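PDB 7NED: urocanate hydratase from Paenibacillus sp. Soil724D2, which probably catalyses the NAD+-assisted addition of water to thiourocanate, a step in bacterial ergothioneine breakdown, and binds urocanate beside the cofactor. Local coordinates for residues 42-46 / 256-262; 91-95 / 124-128; 118-122 / 479-485; 314-319 / 484-488. One frame throughout, in Å; residues are numbered along the deposited sequence.

Contact 1 (42-46 / 256-262); sequences YAALA and SAHDLVY. With NAD (nicotinamide-adenine-dinucleotide), chain C; URO ((2E)-3-(1H-imidazol-4-yl)acrylic acid), chain B.
Leu45 fits its two methyl branches against three residues of the 256-262 loop, joining two loops that both touch NAD. Leu45 CD2 lies 3.7 Å from His258 NE2, the two side chains sliding past each other in opposite directions, while Leu45 CD1 reaches Tyr262 CD1 at 4.1 Å, where the crossing is at about a right angle. Both methyls also lie near Asp259 OD2. A chi1 of 72°, with CG wedged between the backbone N and the carbonyl carbon, aims the fork at this loop. Next to it, Ala44 pushes its methyl against the backbone of Tyr262, with CB 3.5 Å from Tyr262 O. Tyr262 is itself anchored by an Asx motif: Asp259 OD1 receives Tyr262 N at 2.6 Å nearly along the C-O axis, and Val261 N at 3.0 Å from above the carboxylate plane. The one polar link between the segments is His258 NE2 to Ala43 O, 2.9 Å long and bent to 131°; the carbonyl lies in the imidazole plane, but the nitrogen stands above the plane of the carbonyl. On its other side His258 ND1 makes a weak bond to the ribose O3D of NAD, and Ala43 N gives a hydrogen bond of 2.9 Å to the phosphate oxygen O1N of NAD. Both loops therefore hold the cofactor as well as each other. The 42-46 loop joins strands 40-42 and 46-47, and the 256-262 loop follows strand 250-251 of the parallel sheet; helix 105-113 covers Leu45 through Phe108 and holds Asp259 OD2 through Tyr109, while helix 282-305 backs Leu260.

Contact 2 (91-95 / 124-128); sequences IVMAN and AAAWQ
Met93 and Trp127 meet through a CH-pi contact, with the methionine methyl CE 4.2 Å from the centroid of the indole six-membered ring and 17° off its normal. The thioether bends at chi3 (80°), which turns CE over the indole face while Met93 SD stays by the backbone, 3.2 Å from Ala125 O and 3.9 Å from the CB of Ala126. Ile91, two residues back on the same side of the strand, adds its CD1 at 3.5 Å from Trp127 CZ3, crossing the indole at about a right angle. At the far end the amide of Asn95 rests its ND2 on the methyl of Ala125, 3.4 Å from CB, and also sends a weak hydrogen bond to SD of Met93.

A second shell fixes these groups. The type I turn from Ala124 to Trp127 is closed by Trp127 N to Ala124 O, 3.1 Å, and the indole NE1 is tied to Ala48 O. Helix 17-31 packs on the indole with Met25, Leu26 and Val29. The tight turn, part of the loop leading into helix 133-150, thus covers one face of strand 91-95, which is flanked by parallel neighbours 69-74 and 475-480 in a mixed sheet.

Contact 3 (118-122 / 479-485); sequences IWGGL and HSGGGGY. With URO ((2E)-3-(1H-imidazol-4-yl)acrylic acid), chain B; NAD (nicotinamide-adenine-dinucleotide), chain C.
Trp119 and Gly482 bring their backbones to 5.0 Å between CA atoms, where the extended end of strand 475-480 gives way to a loop with glycine at four successive positions, 481 to 484. This glycine-rich loop joins the C-terminal part of the enzyme to the 118-122 loop beside the cofactor. Because Gly482 has no side chain, its CA can lie over the indole, 3.9 Å from the centroid of the five-membered ring, as a CH-pi contact; the backbone N of Gly121 covers the centre of the opposite face. The six-membered ring of Trp119 meets Tyr485 obliquely, Trp119 CZ2 standing 3.4 Å from Tyr485 CD2 with the ring planes 40° apart. Tyr485 passes on to the cofactor, sharing a hydrogen bond of 2.6 Å between its OH and NAD O2D, and Leu122 places CG 3.4 Å from CAE of the urocanate imidazole.

His479 secures the other end: its ND1 donates to Gly121 O at 2.8 Å and 159°, from above the carbonyl plane. Two waters complete the join. One accepts from the indole NE1 of Trp119 at 2.9 Å, with Gly121 O and Ser480 O both within its reach; the other accepts from Gly120 N, also at 2.9 Å.

Contact 4 (314-319 / 484-488); sequences GNNIRS and GYAGY. With NAD (nicotinamide-adenine-dinucleotide), chain C.
At the nicotinamide end of the NAD pocket, the loop around Gly314 meets the short 3-10 turn that carries Tyr485. The Tyr485 OH comes within 3.2 Å of Gly314 O, which lies near the ring plane; this is a weak hydrogen bond, and not a settled one, because the single proton has another acceptor within reach. Beside it Asn315 lays CB 3.2 Å from O3D of the NAD ribose, while its amide ND2 turns to Asp253 and to Thr255 O.

The Asn316 amide lies between the two tyrosines and touches both. Its OD1 comes to the edge of the Tyr485 ring, 3.2 Å from CE1, with the amide and ring planes 83° apart, and also has a weak bond from His442. From the other end of the same amide, Asn316 ND2 stands 3.4 Å above the Tyr488 ring, over its centre, again almost upright to the plane. All this takes place at a familiar position of a Rossmann-like domain, the turn between strand 309-312 of the parallel sheet and helix 317-323, where Asn316 occupies the N-cap position, though its side chain makes no capping bond. A water accepts from Asn316 ND2 at 3.3 Å and donates to Gly484 O at 2.9 Å, bridging the helix start to the backbone of the turn. One helical turn on, Ser319 puts CB 3.7 Å from Tyr488 OH, and Tyr488 also packs on Arg101 of the second subunit.

All four contacts are buried, differing in chemistry rather than depth. Contacts 1, 3 and 4 cluster on NAD, their centres about 10 Å apart, and join loops of the N-terminal, Rossmann-like and C-terminal family regions. Contacts 3 and 4 share Gly484 and Tyr485, and the Tyr485 ring packs on His258 of contact 1, while Tyr42 OH of contact 1 probably bonds to Leu122 N of contact 3. Contacts 1 and 3 each have one imidazole-to-carbonyl hydrogen bond; contact 4 pairs a weak, unsettled bond with an amide between rings. Contact 2 lies away from the cofactor and is mainly apolar, but strands 91-95 and 475-480 tie it to contact 3. Contacts 2 and 4 reach the second subunit.

Contact 1 (42-46 / 256-262)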
# COMPACT_ATOMS: atom_id res chain seq x y z
N TYR A 42 -6.49 20.22 7.98
CA TYR A 42 -6.02 21.14 6.96
C TYR A 42 -6.46 20.60 5.60
O TYR A 42 -7.12 19.55 5.50
CB TYR A 42 -4.50 21.31 7.08
CG TYR A 42 -3.67 20.13 6.63
CD1 TYR A 42 -3.53 19.01 7.41
CD2 TYR A 42 -3.04 20.16 5.39
CE1 TYR A 42 -2.73 17.92 6.99
CE2 TYR A 42 -2.27 19.09 4.95
CZ TYR A 42 -2.13 17.96 5.78
OH TYR A 42 -1.36 16.92 5.37
N ALA A 43 -6.12 21.34 4.54
CA ALA A 43 -6.34 20.87 3.17
C ALA A 43 -7.81 20.51 2.92
O ALA A 43 -8.14 19.55 2.20
CB ALA A 43 -5.44 19.69 2.84
N ALA A 44 -8.70 21.27 3.55
CA ALA A 44 -10.14 21.29 3.27
C ALA A 44 -10.88 20.10 3.86
O ALA A 44 -11.98 20.25 4.41
CB ALA A 44 -10.41 21.35 1.76
N LEU A 45 -10.30 18.90 3.75
CA LEU A 45 -11.01 17.75 4.29
C LEU A 45 -10.06 16.68 4.84
O LEU A 45 -10.48 15.52 4.99
CB LEU A 45 -11.95 17.17 3.22
CG LEU A 45 -11.29 16.43 2.06
CD1 LEU A 45 -12.38 15.60 1.31
CD2 LEU A 45 -10.57 17.39 1.06
N ALA A 46 -8.83 17.04 5.18
CA ALA A 46 -7.90 16.09 5.78
C ALA A 46 -8.26 15.97 7.25
O ALA A 46 -8.20 16.94 7.98
CB ALA A 46 -6.46 16.54 5.59
N SER A 256 -6.88 25.27 -2.14
CA SER A 256 -7.26 23.89 -2.06
C SER A 256 -7.82 23.38 -3.42
O SER A 256 -8.90 22.95 -3.46
CB SER A 256 -8.27 23.69 -0.94
OG SER A 256 -9.31 24.62 -1.08
N ALA A 257 -7.04 23.44 -4.49
CA ALA A 257 -7.43 23.04 -5.80
C ALA A 257 -7.58 21.55 -5.94
O ALA A 257 -8.10 21.10 -6.88
CB ALA A 257 -6.50 23.59 -6.86
N HIS A 258 -7.10 20.80 -4.99
CA HIS A 258 -7.25 19.34 -5.07
C HIS A 258 -8.68 18.88 -4.84
O HIS A 258 -8.99 17.71 -5.11
CB HIS A 258 -6.36 18.68 -4.01
CG HIS A 258 -6.79 18.96 -2.60
ND1 HIS A 258 -6.58 20.18 -1.99
CD2 HIS A 258 -7.40 18.18 -1.68
CE1 HIS A 258 -7.06 20.14 -0.76
NE2 HIS A 258 -7.56 18.93 -0.55
N ASP A 259 -9.55 19.73 -4.31
CA ASP A 259 -10.90 19.28 -4.01
C ASP A 259 -11.90 20.33 -4.44
O ASP A 259 -11.94 21.44 -3.88
CB ASP A 259 -11.08 18.92 -2.55
CG ASP A 259 -12.33 18.06 -2.33
OD1 ASP A 259 -13.41 18.66 -2.24
OD2 ASP A 259 -12.25 16.79 -2.39
N LEU A 260 -12.69 19.98 -5.45
CA LEU A 260 -13.67 20.87 -6.06
C LEU A 260 -14.98 20.90 -5.29
O LEU A 260 -15.88 21.66 -5.66
CB LEU A 260 -13.93 20.46 -7.51
CG LEU A 260 -12.70 20.25 -8.41
CD1 LEU A 260 -13.08 19.97 -9.87
CD2 LEU A 260 -11.76 21.44 -8.28
N VAL A 261 -15.12 20.10 -4.24
CA VAL A 261 -16.34 20.12 -3.46
C VAL A 261 -16.13 20.87 -2.15
O VAL A 261 -16.97 21.67 -1.74
CB VAL A 261 -16.85 18.68 -3.20
CG1 VAL A 261 -17.95 18.70 -2.17
CG2 VAL A 261 -17.25 18.00 -4.51
N TYR A 262 -15.00 20.63 -1.50
CA TYR A 262 -14.73 21.24 -0.22
C TYR A 262 -13.62 22.28 -0.25
O TYR A 262 -13.40 22.92 0.77
CB TYR A 262 -14.37 20.16 0.80
CG TYR A 262 -15.51 19.16 0.98
CD1 TYR A 262 -15.57 18.01 0.22
CD2 TYR A 262 -16.55 19.44 1.87
CE1 TYR A 262 -16.63 17.10 0.39
CE2 TYR A 262 -17.59 18.56 2.03
CZ TYR A 262 -17.63 17.40 1.29
OH TYR A 262 -18.69 16.56 1.48
PA NAD C . -6.84 24.84 3.31
O1A NAD C . -8.10 24.32 2.62
O2A NAD C . -6.67 25.03 4.77
O5B NAD C . -6.78 26.44 2.76
C5B NAD C . -7.08 26.59 1.43
C4B NAD C . -7.26 28.17 1.26
O4B NAD C . -7.61 28.54 -0.05
C3B NAD C . -8.47 28.49 2.19
O3B NAD C . -8.16 29.54 3.02
C2B NAD C . -9.58 28.90 1.17
O2B NAD C . -10.36 29.95 1.61
C1B NAD C . -8.69 29.48 0.07
N9A NAD C . -9.30 29.47 -1.27
C8A NAD C . -10.11 28.52 -1.87
N7A NAD C . -10.47 28.84 -3.08
C5A NAD C . -9.86 30.06 -3.32
C6A NAD C . -9.86 30.94 -4.43
N6A NAD C . -10.54 30.64 -5.56
N1A NAD C . -9.15 32.10 -4.37
C2A NAD C . -8.52 32.36 -3.20
N3A NAD C . -8.43 31.63 -2.08
C4A NAD C . -9.12 30.48 -2.17
O3 NAD C . -5.76 24.07 2.48
PN NAD C . -4.25 24.03 2.98
O1N NAD C . -3.83 23.11 4.09
O2N NAD C . -3.71 25.44 2.89
O5D NAD C . -3.42 23.28 1.67
C5D NAD C . -3.61 23.96 0.41
C4D NAD C . -2.98 23.14 -0.68
O4D NAD C . -1.67 22.75 -0.34
C3D NAD C . -3.84 21.77 -0.65
O3D NAD C . -4.13 21.32 -1.96
C2D NAD C . -2.88 20.74 0.05
O2D NAD C . -2.94 19.46 -0.42
C1D NAD C . -1.64 21.39 -0.66
N1N NAD C . -0.31 20.85 -0.34
C2N NAD C . -0.15 19.58 -0.88
C3N NAD C . 1.05 18.91 -0.76
C7N NAD C . 1.10 17.49 -1.34
O7N NAD C . 2.13 16.93 -1.72
N7N NAD C . -0.08 16.77 -1.35
C4N NAD C . 2.09 19.58 -0.11
C5N NAD C . 1.89 20.86 0.40
C6N NAD C . 0.65 21.52 0.26
OAA URO B . 3.49 19.69 6.89
CAI URO B . 2.36 19.06 7.03
OAB URO B . 1.91 18.76 8.07
CAC URO B . 1.60 18.66 5.83
CAD URO B . 2.06 18.94 4.64
CAJ URO B . 1.21 18.49 3.61
CAF URO B . 1.21 18.85 2.30
NAH URO B . 0.12 18.33 1.65
CAE URO B . -0.53 17.66 2.58
NAG URO B . 0.08 17.72 3.78

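Contact 2 (91-95 / 124-128)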
# COMPACT_ATOMS: atom_id res chain seq x y z
N ILE A 91 1.13 2.24 17.28
CA ILE A 91 0.03 2.37 16.34
C ILE A 91 0.54 2.07 14.95
O ILE A 91 1.58 2.61 14.54
CB ILE A 91 -0.57 3.79 16.39
CG1 ILE A 91 -1.27 4.02 17.72
CG2 ILE A 91 -1.59 3.97 15.26
CD1 ILE A 91 -1.73 5.48 17.90
N VAL A 92 -0.18 1.22 14.20
CA VAL A 92 -0.03 1.20 12.75
C VAL A 92 -1.38 1.61 12.19
O VAL A 92 -2.42 1.17 12.68
CB VAL A 92 0.41 -0.18 12.19
CG1 VAL A 92 1.77 -0.57 12.80
CG2 VAL A 92 -0.65 -1.24 12.46
N MET A 93 -1.36 2.45 11.17
CA MET A 93 -2.61 2.90 10.57
C MET A 93 -2.48 2.98 9.06
O MET A 93 -1.39 3.19 8.52
CB MET A 93 -3.01 4.28 11.15
CG MET A 93 -1.88 5.26 11.25
SD MET A 93 -2.58 6.95 11.36
CE MET A 93 -2.97 6.86 13.09
N ALA A 94 -3.61 2.82 8.38
CA ALA A 94 -3.64 2.90 6.92
C ALA A 94 -4.91 3.64 6.57
O ALA A 94 -6.00 3.20 6.95
CB ALA A 94 -3.58 1.51 6.26
N ASN A 95 -4.77 4.81 5.92
CA ASN A 95 -5.89 5.73 5.74
C ASN A 95 -6.13 6.04 4.27
O ASN A 95 -5.23 6.50 3.55
CB ASN A 95 -5.66 7.02 6.54
CG ASN A 95 -5.51 6.75 8.03
OD1 ASN A 95 -6.38 6.09 8.62
ND2 ASN A 95 -4.42 7.20 8.63
N ALA A 124 -2.55 14.65 8.75
CA ALA A 124 -3.72 14.86 9.61
C ALA A 124 -4.08 13.58 10.37
O ALA A 124 -4.12 13.58 11.61
CB ALA A 124 -4.93 15.32 8.78
N ALA A 125 -4.34 12.50 9.65
CA ALA A 125 -4.83 11.31 10.35
C ALA A 125 -3.74 10.58 11.11
O ALA A 125 -4.06 9.71 11.93
CB ALA A 125 -5.49 10.35 9.38
N ALA A 126 -2.47 10.90 10.85
CA ALA A 126 -1.38 10.35 11.63
C ALA A 126 -0.91 11.31 12.73
O ALA A 126 -0.00 10.95 13.48
CB ALA A 126 -0.21 9.99 10.71
N TRP A 127 -1.49 12.51 12.80
CA TRP A 127 -1.41 13.43 13.94
C TRP A 127 0.01 14.01 13.89
O TRP A 127 0.66 14.19 14.93
CB TRP A 127 -1.59 12.65 15.23
CG TRP A 127 -2.92 11.97 15.27
CD1 TRP A 127 -4.01 12.14 14.44
CD2 TRP A 127 -3.09 10.68 15.86
NE1 TRP A 127 -4.92 11.10 14.63
CE2 TRP A 127 -4.37 10.19 15.49
CE3 TRP A 127 -2.30 9.91 16.72
CZ2 TRP A 127 -4.86 8.98 15.96
CZ3 TRP A 127 -2.81 8.70 17.21
CH2 TRP A 127 -4.07 8.25 16.82
N GLN A 128 0.52 14.29 12.69
CA GLN A 128 1.91 14.73 12.57
C GLN A 128 2.02 16.19 12.14
O GLN A 128 3.13 16.70 11.93
CB GLN A 128 2.67 13.80 11.59
CG GLN A 128 2.73 12.38 12.14
CD GLN A 128 3.08 11.28 11.12
OE1 GLN A 128 2.84 11.39 9.90
NE2 GLN A 128 3.61 10.17 11.65

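Contact 3 (118-122 / 479-485)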
# COMPACT_ATOMS: atom_id res chain seq x y z
N ILE A 118 -12.12 8.19 5.41
CA ILE A 118 -11.95 9.61 5.62
C ILE A 118 -10.69 9.81 4.74
O ILE A 118 -9.99 8.84 4.42
CB ILE A 118 -11.69 9.79 7.15
CG1 ILE A 118 -11.87 11.15 7.56
CG2 ILE A 118 -10.22 9.51 7.49
CD1 ILE A 118 -13.41 11.23 7.31
N TRP A 119 -10.42 11.01 4.26
CA TRP A 119 -9.08 11.32 3.74
C TRP A 119 -8.20 11.77 4.89
O TRP A 119 -8.60 12.64 5.66
CB TRP A 119 -9.08 12.42 2.68
CG TRP A 119 -7.71 12.74 2.10
CD1 TRP A 119 -6.78 11.85 1.65
CD2 TRP A 119 -7.14 14.04 1.90
NE1 TRP A 119 -5.67 12.51 1.17
CE2 TRP A 119 -5.87 13.86 1.31
CE3 TRP A 119 -7.57 15.34 2.18
CZ2 TRP A 119 -5.02 14.92 1.02
CZ3 TRP A 119 -6.73 16.40 1.87
CH2 TRP A 119 -5.48 16.19 1.29
N GLY A 120 -6.98 11.21 4.99
CA GLY A 120 -6.13 11.57 6.11
C GLY A 120 -5.14 12.68 5.85
O GLY A 120 -4.30 12.95 6.71
N GLY A 121 -5.24 13.36 4.71
CA GLY A 121 -4.17 14.24 4.30
C GLY A 121 -2.85 13.48 4.25
O GLY A 121 -2.80 12.27 3.98
N LEU A 122 -1.75 14.22 4.44
CA LEU A 122 -0.50 13.55 4.73
C LEU A 122 -0.32 13.40 6.23
O LEU A 122 -0.18 12.28 6.74
CB LEU A 122 0.69 14.32 4.11
CG LEU A 122 0.61 14.51 2.60
CD1 LEU A 122 1.90 15.10 2.02
CD2 LEU A 122 0.28 13.18 1.94
N HIS A 479 -0.88 6.30 3.73
CA HIS A 479 -2.04 7.05 3.25
C HIS A 479 -2.11 6.98 1.74
O HIS A 479 -1.08 6.88 1.08
CB HIS A 479 -1.94 8.54 3.63
CG HIS A 479 -2.05 8.80 5.10
ND1 HIS A 479 -2.14 10.08 5.61
CD2 HIS A 479 -2.06 7.96 6.16
CE1 HIS A 479 -2.22 10.00 6.94
NE2 HIS A 479 -2.19 8.73 7.29
N SER A 480 -3.33 7.09 1.19
CA SER A 480 -3.45 7.39 -0.24
C SER A 480 -4.39 8.58 -0.42
O SER A 480 -5.05 9.04 0.53
CB SER A 480 -3.93 6.17 -1.06
OG SER A 480 -2.96 5.13 -1.05
N GLY A 481 -4.42 9.11 -1.63
CA GLY A 481 -5.14 10.34 -1.87
C GLY A 481 -6.65 10.18 -1.74
O GLY A 481 -7.23 9.15 -2.08
N GLY A 482 -7.28 11.24 -1.24
CA GLY A 482 -8.72 11.35 -1.22
C GLY A 482 -9.14 12.64 -1.90
O GLY A 482 -8.29 13.47 -2.30
N GLY A 483 -10.45 12.81 -2.04
CA GLY A 483 -10.95 13.88 -2.87
C GLY A 483 -10.33 13.83 -4.25
O GLY A 483 -10.19 12.76 -4.86
N GLY A 484 -9.93 14.99 -4.76
CA GLY A 484 -9.29 15.02 -6.07
C GLY A 484 -7.91 14.40 -6.11
O GLY A 484 -7.37 14.21 -7.21
N TYR A 485 -7.33 14.08 -4.95
CA TYR A 485 -6.08 13.31 -4.94
C TYR A 485 -6.32 11.82 -5.14
O TYR A 485 -5.34 11.08 -5.26
CB TYR A 485 -5.33 13.47 -3.63
CG TYR A 485 -4.65 14.81 -3.44
CD1 TYR A 485 -3.76 15.29 -4.38
CD2 TYR A 485 -4.90 15.58 -2.31
CE1 TYR A 485 -3.11 16.55 -4.19
CE2 TYR A 485 -4.28 16.82 -2.11
CZ TYR A 485 -3.38 17.29 -3.05
OH TYR A 485 -2.75 18.50 -2.88
OAA URO B . 3.49 19.69 6.89
CAI URO B . 2.36 19.06 7.03
OAB URO B . 1.91 18.76 8.07
CAC URO B . 1.60 18.66 5.83
CAD URO B . 2.06 18.94 4.64
CAJ URO B . 1.21 18.49 3.61
CAF URO B . 1.21 18.85 2.30
NAH URO B . 0.12 18.33 1.65
CAE URO B . -0.53 17.66 2.58
NAG URO B . 0.08 17.72 3.78
PA NAD C . -6.84 24.84 3.31
O1A NAD C . -8.10 24.32 2.62
O2A NAD C . -6.67 25.03 4.77
O5B NAD C . -6.78 26.44 2.76
C5B NAD C . -7.08 26.59 1.43
C4B NAD C . -7.26 28.17 1.26
O4B NAD C . -7.61 28.54 -0.05
C3B NAD C . -8.47 28.49 2.19
O3B NAD C . -8.16 29.54 3.02
C2B NAD C . -9.58 28.90 1.17
O2B NAD C . -10.36 29.95 1.61
C1B NAD C . -8.69 29.48 0.07
N9A NAD C . -9.30 29.47 -1.27
C8A NAD C . -10.11 28.52 -1.87
N7A NAD C . -10.47 28.84 -3.08
C5A NAD C . -9.86 30.06 -3.32
C6A NAD C . -9.86 30.94 -4.43
N6A NAD C . -10.54 30.64 -5.56
N1A NAD C . -9.15 32.10 -4.37
C2A NAD C . -8.52 32.36 -3.20
N3A NAD C . -8.43 31.63 -2.08
C4A NAD C . -9.12 30.48 -2.17
O3 NAD C . -5.76 24.07 2.48
PN NAD C . -4.25 24.03 2.98
O1N NAD C . -3.83 23.11 4.09
O2N NAD C . -3.71 25.44 2.89
O5D NAD C . -3.42 23.28 1.67
C5D NAD C . -3.61 23.96 0.41
C4D NAD C . -2.98 23.14 -0.68
O4D NAD C . -1.67 22.75 -0.34
C3D NAD C . -3.84 21.77 -0.65
O3D NAD C . -4.13 21.32 -1.96
C2D NAD C . -2.88 20.74 0.05
O2D NAD C . -2.94 19.46 -0.42
C1D NAD C . -1.64 21.39 -0.66
N1N NAD C . -0.31 20.85 -0.34
C2N NAD C . -0.15 19.58 -0.88
C3N NAD C . 1.05 18.91 -0.76
C7N NAD C . 1.10 17.49 -1.34
O7N NAD C . 2.13 16.93 -1.72
N7N NAD C . -0.08 16.77 -1.35
C4N NAD C . 2.09 19.58 -0.11
C5N NAD C . 1.89 20.86 0.40
C6N NAD C . 0.65 21.52 0.26
O HOH W 1 -3.07 11.28 1.40
O HOH W 2 -5.13 9.56 3.52

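Contact 4 (314-319 / 484-488)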
# COMPACT_ATOMS: atom_id res chain seq x y z
N GLY A 314 2.11 22.08 -5.35
CA GLY A 314 1.76 20.77 -4.86
C GLY A 314 0.30 20.67 -4.50
O GLY A 314 -0.02 20.10 -3.47
N ASN A 315 -0.60 21.22 -5.30
CA ASN A 315 -2.01 21.10 -4.97
C ASN A 315 -2.83 20.56 -6.13
O ASN A 315 -4.04 20.78 -6.17
CB ASN A 315 -2.58 22.43 -4.49
CG ASN A 315 -2.46 23.55 -5.54
OD1 ASN A 315 -1.80 23.37 -6.57
ND2 ASN A 315 -3.06 24.71 -5.26
N ASN A 316 -2.21 19.80 -7.05
CA ASN A 316 -2.91 19.33 -8.26
C ASN A 316 -3.62 20.42 -9.02
O ASN A 316 -4.60 20.15 -9.72
CB ASN A 316 -3.89 18.18 -7.97
CG ASN A 316 -3.22 16.82 -7.91
OD1 ASN A 316 -2.18 16.61 -7.29
ND2 ASN A 316 -3.93 15.85 -8.47
N ILE A 317 -3.10 21.66 -8.98
CA ILE A 317 -3.84 22.68 -9.71
C ILE A 317 -3.68 22.44 -11.22
O ILE A 317 -4.62 22.68 -11.98
CB ILE A 317 -3.41 24.10 -9.31
CG1 ILE A 317 -4.43 25.09 -9.89
CG2 ILE A 317 -2.04 24.37 -9.87
CD1 ILE A 317 -4.30 26.56 -9.41
N ARG A 318 -2.52 21.93 -11.68
CA ARG A 318 -2.35 21.72 -13.12
C ARG A 318 -3.20 20.55 -13.58
O ARG A 318 -3.83 20.62 -14.65
CB ARG A 318 -0.88 21.48 -13.48
CG ARG A 318 0.05 22.70 -13.25
CD ARG A 318 1.51 22.24 -13.30
NE ARG A 318 1.69 21.11 -12.39
CZ ARG A 318 2.62 20.18 -12.51
NH1 ARG A 318 3.50 20.24 -13.50
NH2 ARG A 318 2.66 19.14 -11.67
N SER A 319 -3.23 19.47 -12.78
CA SER A 319 -4.10 18.34 -13.09
C SER A 319 -5.54 18.80 -13.25
O SER A 319 -6.20 18.44 -14.22
CB SER A 319 -3.98 17.26 -12.01
OG SER A 319 -2.63 16.89 -11.80
N GLY A 484 -9.93 14.99 -4.76
CA GLY A 484 -9.29 15.02 -6.07
C GLY A 484 -7.91 14.40 -6.11
O GLY A 484 -7.37 14.21 -7.21
N TYR A 485 -7.33 14.08 -4.95
CA TYR A 485 -6.08 13.31 -4.94
C TYR A 485 -6.32 11.82 -5.14
O TYR A 485 -5.34 11.08 -5.26
CB TYR A 485 -5.33 13.47 -3.63
CG TYR A 485 -4.65 14.81 -3.44
CD1 TYR A 485 -3.76 15.29 -4.38
CD2 TYR A 485 -4.90 15.58 -2.31
CE1 TYR A 485 -3.11 16.55 -4.19
CE2 TYR A 485 -4.28 16.82 -2.11
CZ TYR A 485 -3.38 17.29 -3.05
OH TYR A 485 -2.75 18.50 -2.88
N ALA A 486 -7.57 11.37 -5.17
CA ALA A 486 -7.81 9.94 -5.31
C ALA A 486 -7.15 9.40 -6.58
O ALA A 486 -7.34 9.93 -7.68
CB ALA A 486 -9.32 9.64 -5.32
N GLY A 487 -6.37 8.32 -6.42
CA GLY A 487 -5.68 7.73 -7.53
C GLY A 487 -4.35 8.36 -7.87
O GLY A 487 -3.64 7.85 -8.75
N TYR A 488 -3.97 9.46 -7.20
CA TYR A 488 -2.73 10.15 -7.54
C TYR A 488 -1.57 9.80 -6.63
O TYR A 488 -0.41 9.89 -7.06
CB TYR A 488 -2.93 11.68 -7.51
CG TYR A 488 -3.58 12.24 -8.75
CD1 TYR A 488 -4.95 12.43 -8.81
CD2 TYR A 488 -2.81 12.56 -9.86
CE1 TYR A 488 -5.55 12.94 -9.95
CE2 TYR A 488 -3.41 13.10 -11.01
CZ TYR A 488 -4.78 13.27 -11.04
OH TYR A 488 -5.40 13.80 -12.14
PA NAD C . -6.84 24.84 3.31
O1A NAD C . -8.10 24.32 2.62
O2A NAD C . -6.67 25.03 4.77
O5B NAD C . -6.78 26.44 2.76
C5B NAD C . -7.08 26.59 1.43
C4B NAD C . -7.26 28.17 1.26
O4B NAD C . -7.61 28.54 -0.05
C3B NAD C . -8.47 28.49 2.19
O3B NAD C . -8.16 29.54 3.02
C2B NAD C . -9.58 28.90 1.17
O2B NAD C . -10.36 29.95 1.61
C1B NAD C . -8.69 29.48 0.07
N9A NAD C . -9.30 29.47 -1.27
C8A NAD C . -10.11 28.52 -1.87
N7A NAD C . -10.47 28.84 -3.08
C5A NAD C . -9.86 30.06 -3.32
C6A NAD C . -9.86 30.94 -4.43
N6A NAD C . -10.54 30.64 -5.56
N1A NAD C . -9.15 32.10 -4.37
C2A NAD C . -8.52 32.36 -3.20
N3A NAD C . -8.43 31.63 -2.08
C4A NAD C . -9.12 30.48 -2.17
O3 NAD C . -5.76 24.07 2.48
PN NAD C . -4.25 24.03 2.98
O1N NAD C . -3.83 23.11 4.09
O2N NAD C . -3.71 25.44 2.89
O5D NAD C . -3.42 23.28 1.67
C5D NAD C . -3.61 23.96 0.41
C4D NAD C . -2.98 23.14 -0.68
O4D NAD C . -1.67 22.75 -0.34
C3D NAD C . -3.84 21.77 -0.65
O3D NAD C . -4.13 21.32 -1.96
C2D NAD C . -2.88 20.74 0.05
O2D NAD C . -2.94 19.46 -0.42
C1D NAD C . -1.64 21.39 -0.66
N1N NAD C . -0.31 20.85 -0.34
C2N NAD C . -0.15 19.58 -0.88
C3N NAD C . 1.05 18.91 -0.76
C7N NAD C . 1.10 17.49 -1.34
O7N NAD C . 2.13 16.93 -1.72
N7N NAD C . -0.08 16.77 -1.35
C4N NAD C . 2.09 19.58 -0.11
C5N NAD C . 1.89 20.86 0.40
C6N NAD C . 0.65 21.52 0.26
O HOH W 3 -7.09 16.46 -9.07